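Local coordinates for protein N-acetylglucosamine-6-phosphate deacetylase (Thermotoga maritima, PDB 1O12) that probably removes the acetyl group from N-acetylglucosamine 6-phosphate, using one divalent metal ion per subunit, at residues A[157-162]-A[180-185]. Sequence-based numbering, arbitrary orientation.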
loop_
_atom_site.group_PDB
_atom_site.type_symbol
_atom_site.label_atom_id
_atom_site.label_comp_id
_atom_site.label_asym_id
_atom_site.label_seq_id
_atom_site.Cartn_x
_atom_site.Cartn_y
_atom_site.Cartn_z
ATOM N N SER A 157 20.389 -4.395 29.258
ATOM C CA SER A 157 20.903 -5.692 28.842
ATOM C C SER A 157 20.452 -6.651 29.918
ATOM O O SER A 157 20.573 -6.346 31.102
ATOM C CB SER A 157 22.430 -5.648 28.741
ATOM O OG SER A 157 22.907 -6.667 27.883
ATOM N N PRO A 158 19.985 -7.848 29.535
ATOM C CA PRO A 158 19.874 -8.334 28.155
ATOM C C PRO A 158 18.626 -8.002 27.308
ATOM O O PRO A 158 18.290 -8.741 26.391
ATOM C CB PRO A 158 20.081 -9.836 28.316
ATOM C CG PRO A 158 19.355 -10.115 29.579
ATOM C CD PRO A 158 19.759 -8.947 30.491
ATOM N N ALA A 159 17.932 -6.916 27.608
ATOM C CA ALA A 159 16.803 -6.554 26.758
ATOM C C ALA A 159 17.465 -6.120 25.445
ATOM O O ALA A 159 18.516 -5.467 25.464
ATOM C CB ALA A 159 16.025 -5.392 27.359
ATOM N N LYS A 160 16.866 -6.470 24.315
ATOM C CA LYS A 160 17.440 -6.105 23.036
ATOM C C LYS A 160 16.452 -5.400 22.156
ATOM O O LYS A 160 16.834 -4.681 21.243
ATOM C CB LYS A 160 17.960 -7.343 22.313
ATOM C CG LYS A 160 19.186 -7.951 22.994
ATOM C CD LYS A 160 20.371 -6.997 23.000
ATOM C CE LYS A 160 21.530 -7.508 23.879
ATOM N NZ LYS A 160 22.668 -6.546 24.014
HETATM N N MSE A 161 15.173 -5.595 22.446
HETATM C CA MSE A 161 14.124 -5.003 21.641
HETATM C C MSE A 161 12.911 -4.735 22.508
HETATM O O MSE A 161 12.685 -5.412 23.505
HETATM C CB MSE A 161 13.762 -5.947 20.502
HETATM C CG MSE A 161 12.794 -5.363 19.541
HETATM SE SE MSE A 161 12.564 -6.447 17.950
HETATM C CE MSE A 161 14.199 -6.016 16.977
ATOM N N LEU A 162 12.105 -3.770 22.117
ATOM C CA LEU A 162 10.947 -3.434 22.917
ATOM C C LEU A 162 9.823 -2.971 22.024
ATOM O O LEU A 162 10.022 -2.068 21.218
ATOM C CB LEU A 162 11.348 -2.310 23.864
ATOM C CG LEU A 162 10.485 -1.546 24.870
ATOM C CD1 LEU A 162 9.117 -1.198 24.297
ATOM C CD2 LEU A 162 10.404 -2.347 26.111
ATOM N N ARG A 180 20.903 2.148 25.051
ATOM C CA ARG A 180 21.255 0.951 25.816
ATOM C C ARG A 180 21.313 -0.311 24.947
ATOM O O ARG A 180 21.272 -1.447 25.462
ATOM C CB ARG A 180 20.266 0.740 26.958
ATOM C CG ARG A 180 20.074 1.963 27.796
ATOM C CD ARG A 180 19.071 1.728 28.901
ATOM N NE ARG A 180 18.658 3.012 29.448
ATOM C CZ ARG A 180 17.877 3.162 30.507
ATOM N NH1 ARG A 180 17.411 2.100 31.153
ATOM N NH2 ARG A 180 17.569 4.383 30.914
ATOM N N ASP A 181 21.425 -0.100 23.633
ATOM C CA ASP A 181 21.509 -1.209 22.677
ATOM C C ASP A 181 20.174 -1.951 22.634
ATOM O O ASP A 181 20.125 -3.175 22.574
ATOM C CB ASP A 181 22.642 -2.169 23.071
ATOM C CG ASP A 181 23.175 -2.981 21.885
ATOM O OD1 ASP A 181 23.928 -3.967 22.116
ATOM O OD2 ASP A 181 22.853 -2.636 20.719
ATOM N N ILE A 182 19.093 -1.184 22.711
ATOM C CA ILE A 182 17.745 -1.728 22.637
ATOM C C ILE A 182 17.032 -1.108 21.417
ATOM O O ILE A 182 17.034 0.111 21.254
ATOM C CB ILE A 182 16.947 -1.412 23.925
ATOM C CG1 ILE A 182 17.650 -2.034 25.137
ATOM C CG2 ILE A 182 15.515 -1.910 23.785
ATOM C CD1 ILE A 182 16.916 -1.830 26.457
ATOM N N VAL A 183 16.469 -1.954 20.552
ATOM C CA VAL A 183 15.757 -1.479 19.374
ATOM C C VAL A 183 14.276 -1.265 19.729
ATOM O O VAL A 183 13.643 -2.157 20.297
ATOM C CB VAL A 183 15.826 -2.514 18.187
ATOM C CG1 VAL A 183 14.920 -2.050 17.032
ATOM C CG2 VAL A 183 17.271 -2.695 17.685
ATOM N N LEU A 184 13.736 -0.084 19.424
ATOM C CA LEU A 184 12.318 0.190 19.677
ATOM C C LEU A 184 11.459 -0.243 18.481
ATOM O O LEU A 184 11.876 -0.133 17.340
ATOM C CB LEU A 184 12.088 1.683 19.943
ATOM C CG LEU A 184 12.631 2.205 21.273
ATOM C CD1 LEU A 184 12.181 3.652 21.455
ATOM C CD2 LEU A 184 12.115 1.320 22.429
ATOM N N SER A 185 10.263 -0.739 18.731
ATOM C CA SER A 185 9.403 -1.166 17.634
ATOM C C SER A 185 7.953 -0.801 17.948
ATOM O O SER A 185 7.478 -1.053 19.052
ATOM C CB SER A 185 9.532 -2.693 17.401
ATOM O OG SER A 185 9.070 -3.073 16.095
HETATM O O HOH W 1 21.175 -4.150 25.855
HETATM O O HOH W 2 19.493 -4.385 20.202
#
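The peptide plane joining K160 to M161 has methyl CG2 of I182 over one face, 4.0 Å from K160 C, while backbone N of V183 reaches K160 O from above that same face, 37° out of the carbonyl plane. At the oxygen edge a water lies close to the plane, and the backbone of M161 is hydrogen-bonded to L126 of strand 121-127. Around this group, strands 159-162 and 183-185 run parallel as neighbours in the amidohydrolase TIM barrel. K160 O is gripped twice, by V183 N at 2.8 Å and by the water, which also donates to D181 O; the CA-H of I182 approaches it as well. Farther along, L162 N gives an N-H to V183 O (2.9 Å), and L162 O takes one from S185 N.

Beta-branched I182 suits its place because its two branches serve different partners. CG2, anti to the backbone N, covers the peptide, whereas CG1, beside that N, carries CD1 to within 3.8 Å of A159 CB. An alanine here would probably leave the A159 methyl without this partner and open a gap over the peptide face. Apolar residues suit both faces of this strand pair: M161 and V183 lie side by side on one, both touching R206; L162 and L184 pair on the other, L162 CB 4.0 Å from L184 CD2.

At the more open end, the long K160 chain crosses D181 obliquely, and K160 NZ meets D181 OD1 at 3.4 Å in a weak salt bridge. At the other end the small S185, its side chain about 10 Å from the iron(III) ion, offers a hydroxyl that bonds R206 and T208. The selenomethionine M161 bends at chi3 (-77°), setting its CE methyl 4.0 Å from V183 CG1.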